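Local coordinates for protein sugar kinase (Agrobacterium tumefaciens, PDB 2RBC) that probably transfers phosphate from ATP to a sugar or related substrate, as a putative kinase of the ribokinase (pfkB) family, at residues 59-67 / 308-316; 190-198 / 209-217. All blocks are in the same frame, centred on the assembly; numbering follows the deposited sequence. Where two conformers were deposited one is given.

Contact 1: residues 59-67 / 308-316; sequences YEVLQIAEG and TVFGGRIGA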
ATOM      1  N   TYR A  59      -6.590  12.453  -2.063  1.00 27.79           N
ATOM      2  CA  TYR A  59      -6.076  13.797  -1.913  1.00 28.26           C
ATOM      3  C   TYR A  59      -5.050  13.920  -0.827  1.00 27.26           C
ATOM      4  O   TYR A  59      -4.365  14.930  -0.766  1.00 27.11           O
ATOM      5  CB  TYR A  59      -7.176  14.841  -1.762  1.00 29.62           C
ATOM      6  CG  TYR A  59      -8.096  14.650  -0.615  1.00 29.47           C
ATOM      7  CD1 TYR A  59      -7.828  15.220   0.620  1.00 31.34           C
ATOM      8  CD2 TYR A  59      -9.288  13.977  -0.790  1.00 30.89           C
ATOM      9  CE1 TYR A  59      -8.730  15.074   1.682  1.00 31.29           C
ATOM     10  CE2 TYR A  59     -10.178  13.812   0.248  1.00 32.32           C
ATOM     11  CZ  TYR A  59      -9.911  14.362   1.478  1.00 31.80           C
ATOM     12  OH  TYR A  59     -10.827  14.146   2.507  1.00 33.18           O
ATOM     13  N   GLU A  60      -4.913  12.897   0.004  1.00 26.23           N
ATOM     14  CA  GLU A  60      -3.902  12.860   1.041  1.00 25.37           C
ATOM     15  C   GLU A  60      -3.521  11.403   1.236  1.00 24.41           C
ATOM     16  O   GLU A  60      -4.382  10.532   1.161  1.00 24.09           O
ATOM     17  CB  GLU A  60      -4.462  13.446   2.341  1.00 26.06           C
ATOM     18  CG  GLU A  60      -3.447  13.661   3.402  1.00 26.74           C
ATOM     19  CD  GLU A  60      -3.990  14.442   4.581  1.00 27.69           C
ATOM     20  OE1 GLU A  60      -5.149  14.906   4.509  1.00 28.52           O
ATOM     21  OE2 GLU A  60      -3.246  14.563   5.559  1.00 30.55           O
ATOM     22  N   VAL A  61      -2.235  11.131   1.422  1.00 23.50           N
ATOM     23  CA  VAL A  61      -1.756   9.749   1.651  1.00 23.34           C
ATOM     24  C   VAL A  61      -0.767   9.766   2.818  1.00 22.49           C
ATOM     25  O   VAL A  61       0.163  10.561   2.834  1.00 22.11           O
ATOM     26  CB  VAL A  61      -1.104   9.119   0.377  1.00 23.02           C
ATOM     27  CG1 VAL A  61      -0.582   7.698   0.649  1.00 22.08           C
ATOM     28  CG2 VAL A  61      -2.088   9.139  -0.818  1.00 21.88           C
ATOM     29  N   LEU A  62      -0.968   8.875   3.780  1.00 22.00           N
ATOM     30  CA  LEU A  62      -0.086   8.751   4.949  1.00 22.14           C
ATOM     31  C   LEU A  62       0.296   7.304   5.126  1.00 21.09           C
ATOM     32  O   LEU A  62      -0.575   6.435   5.194  1.00 19.26           O
ATOM     33  CB  LEU A  62      -0.787   9.226   6.224  1.00 22.17           C
ATOM     34  CG  LEU A  62      -0.068   9.193   7.608  1.00 22.90           C
ATOM     35  CD1 LEU A  62       1.120  10.178   7.652  1.00 20.24           C
ATOM     36  CD2 LEU A  62      -1.013   9.417   8.767  1.00 22.85           C
ATOM     37  N   GLN A  63       1.602   7.062   5.197  1.00 21.08           N
ATOM     38  CA  GLN A  63       2.140   5.784   5.608  1.00 20.72           C
ATOM     39  C   GLN A  63       2.585   5.848   7.047  1.00 21.07           C
ATOM     40  O   GLN A  63       3.398   6.700   7.409  1.00 21.29           O
ATOM     41  CB  GLN A  63       3.289   5.379   4.718  1.00 20.49           C
ATOM     42  CG  GLN A  63       2.834   5.129   3.291  1.00 19.79           C
ATOM     43  CD  GLN A  63       3.888   4.425   2.446  1.00 21.86           C
ATOM     44  OE1 GLN A  63       4.894   5.008   2.110  1.00 20.96           O
ATOM     45  NE2 GLN A  63       3.625   3.185   2.076  1.00 21.38           N
ATOM     46  N   ILE A  64       2.002   4.980   7.868  1.00 21.01           N
ATOM     47  CA  ILE A  64       2.195   4.995   9.300  1.00 21.22           C
ATOM     48  C   ILE A  64       2.253   3.571   9.879  1.00 21.45           C
ATOM     49  O   ILE A  64       1.405   2.719   9.597  1.00 22.11           O
ATOM     50  CB  ILE A  64       1.140   5.939  10.018  1.00 21.35           C
ATOM     51  CG1 ILE A  64       1.470   6.066  11.507  1.00 21.88           C
ATOM     52  CG2 ILE A  64      -0.333   5.569   9.752  1.00 20.97           C
ATOM     53  CD1 ILE A  64       0.785   7.275  12.154  1.00 19.71           C
ATOM     54  N   ALA A  65       3.272   3.307  10.688  1.00 21.29           N
ATOM     55  CA  ALA A  65       3.361   2.042  11.398  1.00 21.68           C
ATOM     56  C   ALA A  65       2.458   2.137  12.629  1.00 21.53           C
ATOM     57  O   ALA A  65       2.583   3.044  13.455  1.00 23.26           O
ATOM     58  CB  ALA A  65       4.821   1.710  11.832  1.00 20.47           C
ATOM     59  N   GLU A  66       1.513   1.227  12.693  1.00 22.05           N
ATOM     60  CA  GLU A  66       0.545   1.213  13.749  1.00 22.00           C
ATOM     61  C   GLU A  66       0.017  -0.211  13.918  1.00 21.70           C
ATOM     62  O   GLU A  66       0.757  -1.151  13.743  1.00 22.71           O
ATOM     63  CB  GLU A  66      -0.517   2.320  13.487  1.00 22.33           C
ATOM     64  CG  GLU A  66      -1.313   2.186  12.195  1.00 20.84           C
ATOM     65  CD  GLU A  66      -2.211   3.367  11.945  1.00 22.70           C
ATOM     66  OE1 GLU A  66      -2.151   4.351  12.727  1.00 25.52           O
ATOM     67  OE2 GLU A  66      -3.021   3.313  11.000  1.00 22.13           O
ATOM     68  N   GLY A  67      -1.238  -0.405  14.300  1.00 22.23           N
ATOM     69  CA  GLY A  67      -1.686  -1.716  14.790  1.00 22.58           C
ATOM     70  C   GLY A  67      -2.080  -1.552  16.245  1.00 23.36           C
ATOM     71  O   GLY A  67      -1.696  -0.593  16.872  1.00 23.34           O
ATOM     72  N   THR A 308     -10.419  13.563  16.071  1.00 20.87           N
ATOM     73  CA  THR A 308     -10.571  14.813  15.353  1.00 21.35           C
ATOM     74  C   THR A 308      -9.496  15.093  14.333  1.00 21.78           C
ATOM     75  O   THR A 308      -9.548  16.115  13.670  1.00 22.42           O
ATOM     76  CB  THR A 308     -10.654  15.984  16.357  1.00 21.10           C
ATOM     77  OG1 THR A 308      -9.405  16.119  17.042  1.00 20.46           O
ATOM     78  CG2 THR A 308     -11.778  15.732  17.338  1.00 21.59           C
ATOM     79  N   VAL A 309      -8.523  14.189  14.201  1.00 21.93           N
ATOM     80  CA  VAL A 309      -7.398  14.315  13.279  1.00 22.41           C
ATOM     81  C   VAL A 309      -7.345  13.114  12.324  1.00 22.51           C
ATOM     82  O   VAL A 309      -7.360  11.967  12.758  1.00 22.65           O
ATOM     83  CB  VAL A 309      -6.076  14.375  14.084  1.00 22.91           C
ATOM     84  CG1 VAL A 309      -4.843  14.444  13.193  1.00 23.01           C
ATOM     85  CG2 VAL A 309      -6.110  15.588  15.020  1.00 23.08           C
ATOM     86  N   PHE A 310      -7.266  13.388  11.033  1.00 22.19           N
ATOM     87  CA  PHE A 310      -6.986  12.333  10.059  1.00 22.13           C
ATOM     88  C   PHE A 310      -5.626  11.699  10.308  1.00 22.09           C
ATOM     89  O   PHE A 310      -4.610  12.383  10.411  1.00 22.85           O
ATOM     90  CB  PHE A 310      -6.969  12.880   8.624  1.00 22.10           C
ATOM     91  CG  PHE A 310      -6.468  11.887   7.624  1.00 22.58           C
ATOM     92  CD1 PHE A 310      -7.275  10.822   7.225  1.00 24.55           C
ATOM     93  CD2 PHE A 310      -5.182  11.962   7.129  1.00 24.61           C
ATOM     94  CE1 PHE A 310      -6.821   9.893   6.355  1.00 22.62           C
ATOM     95  CE2 PHE A 310      -4.726  11.010   6.255  1.00 22.56           C
ATOM     96  CZ  PHE A 310      -5.560   9.991   5.861  1.00 23.00           C
ATOM     97  N   GLY A 311      -5.600  10.369  10.356  1.00 23.09           N
ATOM     98  CA  GLY A 311      -4.353   9.643  10.198  1.00 23.34           C
ATOM     99  C   GLY A 311      -4.082   8.546  11.212  1.00 23.05           C
ATOM    100  O   GLY A 311      -2.963   8.408  11.656  1.00 23.43           O
ATOM    101  N   GLY A 312      -5.086   7.750  11.572  1.00 23.12           N
ATOM    102  CA  GLY A 312      -4.824   6.645  12.478  1.00 23.04           C
ATOM    103  C   GLY A 312      -4.416   7.090  13.865  1.00 22.22           C
ATOM    104  O   GLY A 312      -5.091   7.917  14.473  1.00 21.09           O
ATOM    105  N   ARG A 313      -3.284   6.584  14.343  1.00 21.62           N
ATOM    106  CA  ARG A 313      -2.751   6.983  15.639  1.00 21.82           C
ATOM    107  C   ARG A 313      -2.147   8.391  15.705  1.00 22.38           C
ATOM    108  O   ARG A 313      -1.870   8.883  16.814  1.00 20.48           O
ATOM    109  CB  ARG A 313      -1.718   5.954  16.126  1.00 22.14           C
ATOM    110  CG  ARG A 313      -0.458   5.822  15.291  1.00 21.79           C
ATOM    111  CD  ARG A 313       0.674   5.141  16.048  1.00 22.92           C
ATOM    112  NE  ARG A 313       1.857   4.995  15.225  1.00 22.11           N
ATOM    113  CZ  ARG A 313       2.826   5.903  15.101  1.00 22.75           C
ATOM    114  NH1 ARG A 313       2.803   7.037  15.794  1.00 23.83           N
ATOM    115  NH2 ARG A 313       3.818   5.680  14.256  1.00 23.33           N
ATOM    116  N   ILE A 314      -1.970   9.063  14.553  1.00 22.27           N
ATOM    117  CA  ILE A 314      -1.164  10.292  14.484  1.00 21.85           C
ATOM    118  C   ILE A 314      -1.777  11.419  15.288  1.00 22.52           C
ATOM    119  O   ILE A 314      -1.069  12.268  15.776  1.00 23.65           O
ATOM    120  CB  ILE A 314      -0.866  10.737  13.014  1.00 21.27           C
ATOM    121  CG1 ILE A 314       0.460  11.508  12.956  1.00 23.99           C
ATOM    122  CG2 ILE A 314      -2.013  11.544  12.411  1.00 21.80           C
ATOM    123  CD1 ILE A 314       1.593  10.805  13.727  1.00 23.67           C
ATOM    124  N   GLY A 315      -3.086  11.383  15.474  1.00 22.81           N
ATOM    125  CA  GLY A 315      -3.756  12.349  16.347  1.00 22.14           C
ATOM    126  C   GLY A 315      -3.670  12.125  17.846  1.00 21.78           C
ATOM    127  O   GLY A 315      -4.339  12.848  18.595  1.00 21.45           O
ATOM    128  N   ALA A 316      -2.930  11.110  18.299  1.00 20.82           N
ATOM    129  CA  ALA A 316      -2.864  10.804  19.735  1.00 21.04           C
ATOM    130  C   ALA A 316      -2.404  12.079  20.455  1.00 19.60           C
ATOM    131  O   ALA A 316      -1.376  12.630  20.112  1.00 19.62           O
ATOM    132  CB  ALA A 316      -1.921   9.645  20.011  1.00 19.86           C
TER
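Arg313 reaches across to the C-terminal end of strand 60-66 and takes the carbonyl oxygen of Ala65 side-on with two nitrogens. NE is the closer donor, 2.7 Å from Ala65 O, and NH2 lies 3.0 Å from Ala65 O at a more bent angle of 138°. The oxygen sits in the guanidinium plane, and both nitrogens lie in the carbonyl plane, so the pair of bonds fixes the rotation of the flat group. NH2 has a second partner in Ser105 OG. Ile64 lays CD1 over one guanidinium face, 3.8 Å above its centre. Backbone N of Arg313 is satisfied separately: it points almost straight at Glu66 OE1, 3.0 Å away, which it meets nearly along the C-O axis. The Glu66 chain swings CG between its own N and carbonyl carbon (chi1 61°) and runs out extended toward Gly312. Asp270 takes the N-H groups of Gly311 and Gly312. At the other end the Glu60 carboxylate lies obliquely by the Phe310 ring and finds its charge partner in Arg45. Leu62 CD2 packs on Gly311 O at 3.6 Å. Strand 60-66, outermost within this chain, pairs antiparallel with strand 39-45, and its Val61 meets the second subunit; the loop between helices 292-307 and 319-330 packs against it, joining what is probably the lid sheet, as in ribokinase relatives, to the large domain.

Contact 2: residues 190-198 / 209-217; sequences DVAPVETLE and FSEPAATRL. With SO4 (sulfate ion), chain E.
Ala213 is the small bump that lets the loop come close: its CB presses against the backbone of Asp190, 3.6 Å from Asp190 C, and Leu197 CD1 closes over the same methyl at 4.1 Å from Ala213 CB. The two branches of Val191 divide the surface beside it. CG2 drops onto the Pro212 ring, 3.5 Å from Pro212 CB, the two side chains crossing at about a right angle, while CG1 is directed to the Arg216 guanidinium. Arg216 leaves its helix with CG anti to N (chi1 -174°) and turns at chi3 (-53°), laying its aliphatic part against Val194 CG1 and setting the guanidinium beside Ala192 and Pro193. There NH1 donates to O4 of a sulfate ion, probably from the crystallisation liquor; backbone N of Val194 also points to that oxygen, but implausibly close, so the detail is doubtful. Deeper in, Leu197 CD2 meets the Phe209 ring at its edge. Nearer the surface Leu217, in the conformer given, lies by Glu198, and one water bridges Glu198 OE2 and Leu217 O. Ser210 caps helix 211-218 by accepting from Ala213 N, and its hydroxyl donates to Asp190 OD1 (3.0 Å from Ser210 OG). Val191 N reaches that oxygen from the opposite face of the carboxylate. The short helix axes cross at -97°. The contact joins parts of a beta-alpha-beta unit (strand 185-189, helix 194-200, parallel strand 206-210) to helix 211-218, which follows it, with helix 223-233 packing against Phe209 and Ala214.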
ATOM      1  N   ASP A 190     -10.359  -7.105  21.760  1.00 27.74           N
ATOM      2  CA  ASP A 190     -10.975  -6.772  20.485  1.00 28.46           C
ATOM      3  C   ASP A 190     -11.347  -8.039  19.711  1.00 28.93           C
ATOM      4  O   ASP A 190     -11.123  -9.138  20.149  1.00 28.76           O
ATOM      5  CB  ASP A 190     -10.025  -5.923  19.661  1.00 28.43           C
ATOM      6  CG  ASP A 190     -10.731  -4.917  18.781  1.00 31.60           C
ATOM      7  OD1 ASP A 190     -11.930  -5.090  18.414  1.00 34.19           O
ATOM      8  OD2 ASP A 190     -10.074  -3.892  18.521  1.00 38.57           O
ATOM      9  N   VAL A 191     -11.943  -7.841  18.549  1.00 29.99           N
ATOM     10  CA  VAL A 191     -12.493  -8.922  17.758  1.00 30.88           C
ATOM     11  C   VAL A 191     -11.432  -9.952  17.429  1.00 30.23           C
ATOM     12  O   VAL A 191     -10.298  -9.633  17.054  1.00 30.47           O
ATOM     13  CB  VAL A 191     -13.167  -8.355  16.493  1.00 31.41           C
ATOM     14  CG1 VAL A 191     -13.531  -9.453  15.581  1.00 33.95           C
ATOM     15  CG2 VAL A 191     -14.414  -7.547  16.904  1.00 31.31           C
ATOM     16  N   ALA A 192     -11.798 -11.193  17.666  1.00 29.82           N
ATOM     17  CA  ALA A 192     -10.944 -12.331  17.453  1.00 29.83           C
ATOM     18  C   ALA A 192     -11.868 -13.493  17.562  1.00 30.36           C
ATOM     19  O   ALA A 192     -12.999 -13.335  18.008  1.00 30.68           O
ATOM     20  CB  ALA A 192      -9.853 -12.446  18.546  1.00 28.74           C
ATOM     21  N   PRO A 193     -11.387 -14.680  17.188  1.00 31.23           N
ATOM     22  CA  PRO A 193     -12.153 -15.875  17.463  1.00 31.19           C
ATOM     23  C   PRO A 193     -12.490 -15.928  18.938  1.00 31.75           C
ATOM     24  O   PRO A 193     -11.672 -15.514  19.777  1.00 31.31           O
ATOM     25  CB  PRO A 193     -11.203 -16.995  17.073  1.00 31.37           C
ATOM     26  CG  PRO A 193     -10.314 -16.382  16.033  1.00 30.88           C
ATOM     27  CD  PRO A 193     -10.135 -14.970  16.467  1.00 30.78           C
ATOM     28  N   VAL A 194     -13.686 -16.435  19.248  1.00 31.94           N
ATOM     29  CA  VAL A 194     -14.162 -16.511  20.631  1.00 31.85           C
ATOM     30  C   VAL A 194     -13.229 -17.327  21.481  1.00 30.85           C
ATOM     31  O   VAL A 194     -13.042 -17.022  22.626  1.00 30.86           O
ATOM     32  CB  VAL A 194     -15.590 -17.113  20.811  1.00 32.33           C
ATOM     33  CG1 VAL A 194     -16.647 -16.063  20.547  1.00 33.72           C
ATOM     34  CG2 VAL A 194     -15.777 -18.352  19.953  1.00 31.92           C
ATOM     35  N   GLU A 195     -12.671 -18.365  20.872  0.50 30.49           N
ATOM     36  CA  GLU A 195     -11.686 -19.225  21.488  0.50 29.69           C
ATOM     37  C   GLU A 195     -10.520 -18.406  22.027  0.50 29.56           C
ATOM     38  O   GLU A 195     -10.090 -18.589  23.166  0.50 28.99           O
ATOM     39  CB  GLU A 195     -11.153 -20.218  20.442  0.50 30.41           C
ATOM     40  CG  GLU A 195     -12.142 -21.319  20.024  0.50 30.48           C
ATOM     41  CD  GLU A 195     -13.344 -20.829  19.201  0.50 30.16           C
ATOM     42  OE1 GLU A 195     -13.236 -19.789  18.521  0.50 26.93           O
ATOM     43  OE2 GLU A 195     -14.403 -21.514  19.240  0.50 31.38           O
ATOM     44  N   THR A 196     -10.028 -17.495  21.194  1.00 29.06           N
ATOM     45  CA  THR A 196      -8.876 -16.649  21.515  1.00 28.66           C
ATOM     46  C   THR A 196      -9.192 -15.726  22.707  1.00 27.77           C
ATOM     47  O   THR A 196      -8.435 -15.665  23.681  1.00 27.45           O
ATOM     48  CB  THR A 196      -8.454 -15.831  20.295  1.00 29.06           C
ATOM     49  OG1 THR A 196      -7.953 -16.735  19.305  1.00 29.13           O
ATOM     50  CG2 THR A 196      -7.383 -14.800  20.639  1.00 28.36           C
ATOM     51  N   LEU A 197     -10.328 -15.042  22.629  1.00 27.06           N
ATOM     52  CA  LEU A 197     -10.819 -14.181  23.713  1.00 26.88           C
ATOM     53  C   LEU A 197     -11.003 -14.986  24.998  1.00 26.95           C
ATOM     54  O   LEU A 197     -10.592 -14.545  26.061  1.00 25.96           O
ATOM     55  CB  LEU A 197     -12.132 -13.486  23.305  1.00 26.64           C
ATOM     56  CG  LEU A 197     -12.038 -12.324  22.317  1.00 26.34           C
ATOM     57  CD1 LEU A 197     -13.413 -11.921  21.753  1.00 28.16           C
ATOM     58  CD2 LEU A 197     -11.356 -11.161  22.978  1.00 26.98           C
ATOM     59  N   GLU A 198     -11.591 -16.177  24.893  1.00 27.23           N
ATOM     60  CA  GLU A 198     -11.849 -17.016  26.071  1.00 27.79           C
ATOM     61  C   GLU A 198     -10.568 -17.553  26.651  1.00 26.66           C
ATOM     62  O   GLU A 198     -10.496 -17.785  27.835  1.00 26.15           O
ATOM     63  CB  GLU A 198     -12.806 -18.173  25.733  1.00 28.03           C
ATOM     64  CG  GLU A 198     -14.237 -17.705  25.467  1.00 29.99           C
ATOM     65  CD  GLU A 198     -15.145 -18.781  24.844  1.00 31.23           C
ATOM     66  OE1 GLU A 198     -14.655 -19.777  24.235  1.00 33.69           O
ATOM     67  OE2 GLU A 198     -16.377 -18.610  24.987  1.00 36.70           O
ATOM     68  N   PHE A 209     -13.007  -4.549  26.603  1.00 23.03           N
ATOM     69  CA  PHE A 209     -13.568  -5.107  25.374  1.00 23.70           C
ATOM     70  C   PHE A 209     -14.118  -3.980  24.476  1.00 24.73           C
ATOM     71  O   PHE A 209     -14.650  -2.984  24.972  1.00 24.30           O
ATOM     72  CB  PHE A 209     -14.764  -6.044  25.672  1.00 23.76           C
ATOM     73  CG  PHE A 209     -14.414  -7.306  26.407  1.00 23.74           C
ATOM     74  CD1 PHE A 209     -13.836  -8.395  25.731  1.00 22.62           C
ATOM     75  CD2 PHE A 209     -14.753  -7.457  27.764  1.00 21.25           C
ATOM     76  CE1 PHE A 209     -13.574  -9.593  26.407  1.00 22.95           C
ATOM     77  CE2 PHE A 209     -14.486  -8.634  28.461  1.00 23.65           C
ATOM     78  CZ  PHE A 209     -13.890  -9.711  27.793  1.00 24.86           C
ATOM     79  N   SER A 210     -14.008  -4.162  23.152  1.00 24.10           N
ATOM     80  CA  SER A 210     -14.698  -3.307  22.207  1.00 24.58           C
ATOM     81  C   SER A 210     -16.118  -3.824  22.167  1.00 24.53           C
ATOM     82  O   SER A 210     -16.375  -4.990  22.496  1.00 24.50           O
ATOM     83  CB  SER A 210     -14.072  -3.446  20.809  1.00 24.83           C
ATOM     84  OG  SER A 210     -14.165  -4.787  20.379  1.00 23.28           O
ATOM     85  N   GLU A 211     -17.051  -2.983  21.756  1.00 25.40           N
ATOM     86  CA  GLU A 211     -18.423  -3.452  21.635  1.00 25.71           C
ATOM     87  C   GLU A 211     -18.604  -4.740  20.762  1.00 25.61           C
ATOM     88  O   GLU A 211     -19.265  -5.714  21.159  1.00 25.07           O
ATOM     89  CB  GLU A 211     -19.301  -2.300  21.149  1.00 25.97           C
ATOM     90  CG  GLU A 211     -20.708  -2.744  20.860  1.00 27.17           C
ATOM     91  CD  GLU A 211     -21.662  -1.573  20.701  1.00 28.68           C
ATOM     92  OE1 GLU A 211     -21.220  -0.403  20.748  1.00 33.41           O
ATOM     93  OE2 GLU A 211     -22.865  -1.865  20.530  1.00 33.95           O
ATOM     94  N   PRO A 212     -18.022  -4.760  19.567  1.00 25.63           N
ATOM     95  CA  PRO A 212     -18.133  -5.978  18.778  1.00 25.02           C
ATOM     96  C   PRO A 212     -17.568  -7.238  19.429  1.00 24.49           C
ATOM     97  O   PRO A 212     -18.142  -8.316  19.280  1.00 23.24           O
ATOM     98  CB  PRO A 212     -17.344  -5.654  17.514  1.00 26.25           C
ATOM     99  CG  PRO A 212     -17.146  -4.248  17.502  1.00 26.82           C
ATOM    100  CD  PRO A 212     -17.266  -3.716  18.868  1.00 26.28           C
ATOM    101  N   ALA A 213     -16.458  -7.131  20.156  1.00 23.68           N
ATOM    102  CA  ALA A 213     -15.886  -8.319  20.809  1.00 23.79           C
ATOM    103  C   ALA A 213     -16.821  -8.831  21.919  1.00 23.86           C
ATOM    104  O   ALA A 213     -17.109 -10.034  22.021  1.00 23.19           O
ATOM    105  CB  ALA A 213     -14.503  -7.964  21.400  1.00 22.97           C
ATOM    106  N   ALA A 214     -17.313  -7.896  22.733  1.00 23.29           N
ATOM    107  CA  ALA A 214     -18.220  -8.221  23.821  1.00 23.34           C
ATOM    108  C   ALA A 214     -19.529  -8.810  23.308  1.00 23.53           C
ATOM    109  O   ALA A 214     -20.085  -9.723  23.933  1.00 23.07           O
ATOM    110  CB  ALA A 214     -18.472  -7.005  24.661  1.00 22.83           C
ATOM    111  N   THR A 215     -20.001  -8.293  22.173  1.00 23.33           N
ATOM    112  CA  THR A 215     -21.207  -8.803  21.512  1.00 24.20           C
ATOM    113  C   THR A 215     -21.008 -10.260  21.148  1.00 24.68           C
ATOM    114  O   THR A 215     -21.860 -11.091  21.396  1.00 25.31           O
ATOM    115  CB  THR A 215     -21.507  -7.983  20.237  1.00 23.48           C
ATOM    116  OG1 THR A 215     -21.633  -6.582  20.579  1.00 24.03           O
ATOM    117  CG2 THR A 215     -22.745  -8.470  19.566  1.00 24.12           C
ATOM    118  N   ARG A 216     -19.863 -10.561  20.550  1.00 26.59           N
ATOM    119  CA  ARG A 216     -19.601 -11.917  20.142  1.00 28.22           C
ATOM    120  C   ARG A 216     -19.483 -12.849  21.318  1.00 26.60           C
ATOM    121  O   ARG A 216     -19.983 -13.972  21.277  1.00 26.25           O
ATOM    122  CB  ARG A 216     -18.313 -12.021  19.315  1.00 29.02           C
ATOM    123  CG  ARG A 216     -18.147 -13.453  18.785  1.00 33.06           C
ATOM    124  CD  ARG A 216     -16.879 -13.706  17.941  1.00 36.31           C
ATOM    125  NE  ARG A 216     -16.724 -12.761  16.838  1.00 43.81           N
ATOM    126  CZ  ARG A 216     -15.722 -12.795  15.957  1.00 45.90           C
ATOM    127  NH1 ARG A 216     -14.778 -13.732  16.031  1.00 48.05           N
ATOM    128  NH2 ARG A 216     -15.664 -11.881  14.998  1.00 45.96           N
ATOM    129  N   LEU A 217     -18.815 -12.385  22.368  0.60 25.61           N
ATOM    130  CA  LEU A 217     -18.541 -13.227  23.523  0.60 25.51           C
ATOM    131  C   LEU A 217     -19.803 -13.555  24.323  0.60 25.59           C
ATOM    132  O   LEU A 217     -19.921 -14.664  24.846  0.60 25.50           O
ATOM    133  CB  LEU A 217     -17.452 -12.575  24.413  0.60 25.44           C
ATOM    134  CG  LEU A 217     -16.762 -13.427  25.487  0.60 24.48           C
ATOM    135  CD1 LEU A 217     -16.104 -14.701  24.910  0.60 22.85           C
ATOM    136  CD2 LEU A 217     -15.727 -12.570  26.209  0.60 23.84           C
TER
HETATM  137  S   SO4 E 325     -15.742 -17.378  16.345  1.00111.54           S
HETATM  138  O1  SO4 E 325     -17.204 -17.380  16.298  1.00112.01           O
HETATM  139  O2  SO4 E 325     -15.231 -18.726  16.598  1.00111.66           O
HETATM  140  O3  SO4 E 325     -15.191 -16.857  15.091  1.00111.75           O
HETATM  141  O4  SO4 E 325     -15.335 -16.525  17.447  1.00111.77           O
HETATM  142  O   HOH W   1     -18.993 -17.198  24.262  1.00 28.72           O

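How the contacts relate
Contact 1 is the more buried of the two, whereas contact 2 has about as many exposed as buried residues and carries its sulfate at the outer side. No helix or strand is shared: 59-67 / 308-316 bridges the small sheet and a loop distant in sequence, while 190-198 / 209-217 is local, between one beta-alpha-beta crossover of the large sheet and the helix that follows it, and nested inside the chain loop that contact 1 closes. Their centres are 25 Å apart and they do not touch. Both use an arginine, but differently: in contact 1 it binds a backbone carbonyl within the protein, in contact 2 it meets an anion. Apolar fitting carries more of contact 2, polar bonds to backbone more of contact 1.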